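Local coordinates for protein L-talarate/galactarate dehydratase (Salmonella typhimurium, PDB 2PP0) that dehydrates both L-talarate and galactarate to 5-keto-4-deoxy-D-glucarate with the help of one magnesium ion per subunit, and also epimerizes L-talarate to galactarate, at residues 72-77 with 139-144. Numbering follows the deposited sequence.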
loop_
_atom_site.group_PDB
_atom_site.type_symbol
_atom_site.label_atom_id
_atom_site.label_comp_id
_atom_site.label_asym_id
_atom_site.label_seq_id
_atom_site.Cartn_x
_atom_site.Cartn_y
_atom_site.Cartn_z
ATOM N N GLY B 72 13.211 -11.279 19.661
ATOM C CA GLY B 72 12.066 -11.580 20.503
ATOM C C GLY B 72 10.653 -11.348 20.017
ATOM O O GLY B 72 9.707 -11.437 20.807
ATOM N N PHE B 73 10.483 -11.055 18.734
ATOM C CA PHE B 73 9.146 -10.827 18.207
ATOM C C PHE B 73 8.515 -12.137 17.760
ATOM O O PHE B 73 9.206 -13.108 17.451
ATOM C CB PHE B 73 9.198 -9.810 17.064
ATOM C CG PHE B 73 9.549 -8.416 17.523
ATOM C CD1 PHE B 73 8.603 -7.624 18.157
ATOM C CD2 PHE B 73 10.841 -7.921 17.368
ATOM C CE1 PHE B 73 8.934 -6.357 18.631
ATOM C CE2 PHE B 73 11.182 -6.653 17.842
ATOM C CZ PHE B 73 10.224 -5.874 18.474
ATOM N N GLU B 74 7.193 -12.160 17.742
ATOM C CA GLU B 74 6.465 -13.356 17.371
ATOM C C GLU B 74 5.298 -13.005 16.451
ATOM O O GLU B 74 4.683 -11.949 16.586
ATOM C CB GLU B 74 5.998 -14.041 18.664
ATOM C CG GLU B 74 4.761 -14.897 18.580
ATOM C CD GLU B 74 3.482 -14.084 18.567
ATOM O OE1 GLU B 74 3.348 -13.140 19.380
ATOM O OE2 GLU B 74 2.602 -14.401 17.746
ATOM N N GLY B 75 5.014 -13.887 15.499
ATOM C CA GLY B 75 3.914 -13.646 14.584
ATOM C C GLY B 75 3.180 -14.933 14.264
ATOM O O GLY B 75 3.789 -16.000 14.220
ATOM N N VAL B 76 1.873 -14.839 14.054
ATOM C CA VAL B 76 1.079 -16.009 13.724
ATOM C C VAL B 76 0.098 -15.669 12.602
ATOM O O VAL B 76 -0.440 -14.563 12.547
ATOM C CB VAL B 76 0.296 -16.517 14.961
ATOM C CG1 VAL B 76 -0.720 -15.477 15.398
ATOM C CG2 VAL B 76 -0.382 -17.839 14.643
ATOM N N GLY B 77 -0.126 -16.629 11.710
ATOM C CA GLY B 77 -1.039 -16.426 10.599
ATOM C C GLY B 77 -1.531 -17.770 10.097
ATOM O O GLY B 77 -1.001 -18.808 10.490
ATOM N N LEU B 139 3.835 -12.536 9.156
ATOM C CA LEU B 139 4.787 -11.437 9.083
ATOM C C LEU B 139 4.091 -10.098 9.328
ATOM O O LEU B 139 4.661 -9.214 9.964
ATOM C CB LEU B 139 5.502 -11.435 7.730
ATOM C CG LEU B 139 6.483 -12.590 7.509
ATOM C CD1 LEU B 139 7.102 -12.464 6.122
ATOM C CD2 LEU B 139 7.575 -12.559 8.585
ATOM N N TRP B 140 2.864 -9.944 8.833
ATOM C CA TRP B 140 2.119 -8.707 9.071
ATOM C C TRP B 140 1.706 -8.617 10.547
ATOM O O TRP B 140 1.696 -7.526 11.139
ATOM C CB TRP B 140 0.875 -8.633 8.185
ATOM C CG TRP B 140 1.154 -8.089 6.817
ATOM C CD1 TRP B 140 1.301 -8.799 5.654
ATOM C CD2 TRP B 140 1.336 -6.711 6.474
ATOM N NE1 TRP B 140 1.563 -7.940 4.605
ATOM C CE2 TRP B 140 1.590 -6.654 5.083
ATOM C CE3 TRP B 140 1.311 -5.516 7.208
ATOM C CZ2 TRP B 140 1.817 -5.447 4.413
ATOM C CZ3 TRP B 140 1.537 -4.312 6.540
ATOM C CH2 TRP B 140 1.787 -4.289 5.157
ATOM N N ASP B 141 1.361 -9.765 11.128
ATOM C CA ASP B 141 0.974 -9.856 12.538
ATOM C C ASP B 141 2.164 -9.391 13.379
ATOM O O ASP B 141 2.009 -8.605 14.314
ATOM C CB ASP B 141 0.610 -11.312 12.884
ATOM C CG ASP B 141 0.262 -11.513 14.356
ATOM O OD1 ASP B 141 -0.727 -10.915 14.847
ATOM O OD2 ASP B 141 0.983 -12.287 15.023
ATOM N N MET B 142 3.352 -9.870 13.017
ATOM C CA MET B 142 4.582 -9.519 13.720
ATOM C C MET B 142 4.897 -8.029 13.603
ATOM O O MET B 142 5.205 -7.374 14.605
ATOM C CB MET B 142 5.769 -10.334 13.178
ATOM C CG MET B 142 7.115 -9.994 13.834
ATOM S SD MET B 142 8.577 -10.827 13.146
ATOM C CE MET B 142 8.347 -12.419 13.897
ATOM N N LYS B 143 4.821 -7.489 12.390
ATOM C CA LYS B 143 5.125 -6.073 12.199
ATOM C C LYS B 143 4.202 -5.164 13.003
ATOM O O LYS B 143 4.648 -4.156 13.557
ATOM C CB LYS B 143 5.071 -5.687 10.714
ATOM C CG LYS B 143 5.385 -4.217 10.491
ATOM C CD LYS B 143 5.577 -3.861 9.028
ATOM C CE LYS B 143 6.889 -4.395 8.488
ATOM N NZ LYS B 143 7.150 -3.854 7.123
ATOM N N ALA B 144 2.920 -5.515 13.070
ATOM C CA ALA B 144 1.952 -4.727 13.822
ATOM C C ALA B 144 2.314 -4.772 15.305
ATOM O O ALA B 144 2.340 -3.739 15.981
ATOM C CB ALA B 144 0.538 -5.271 13.614
#
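Met142 of helix 127-146 packs against Phe73, just before strand 74-81, while its neighbour Asp141 hydrogen-bonds to Val76 within the strand. Met142 runs extended as far as its sulfur, CG anti to the backbone N (chi1 178°), which carries its CG to 3.8 Å from Phe73 CB. A bend at the last torsion then turns the methyl against the backbone ahead of the strand, Met142 CE lying 3.7 Å from Phe73 O. An unbranched, flexible thioether can follow the backbone from Phe73 to Gly75; Pro105 and Ser69 also touch it. Of the Phe73 side chain, CB makes the contact; the ring leads away from the helix segment and makes a cation-pi contact with Arg146.

Asp141 suits its place because a short side chain brings an acceptor directly to an outermost strand of the sheet within this chain. Its OD2 accepts a hydrogen bond from Val76 N at 2.9 Å, approached from above the carboxylate plane, 36° out of it. Asp141 OD2 also lies 3.3 Å from Gly75 CA. Glycine fits there because a CB would run into Met142 CB, and its absence lets the CA atoms of Gly75 and Met142 come within 4.3 Å. Glu74 OE2 stands 3.8 Å from Asp141 OD2, a repulsion probably offset by Lys145, which forms salt bridges with both carboxylates. Asp141 OD1 is bonded to Leu376 N.

The axes of strand 74-77 and helix 139-144 approach to 5.9 Å, their N-to-C directions 141° apart, joining the antiparallel sheet to the helical part of the alpha+beta N-terminal capping domain of the enolase superfamily.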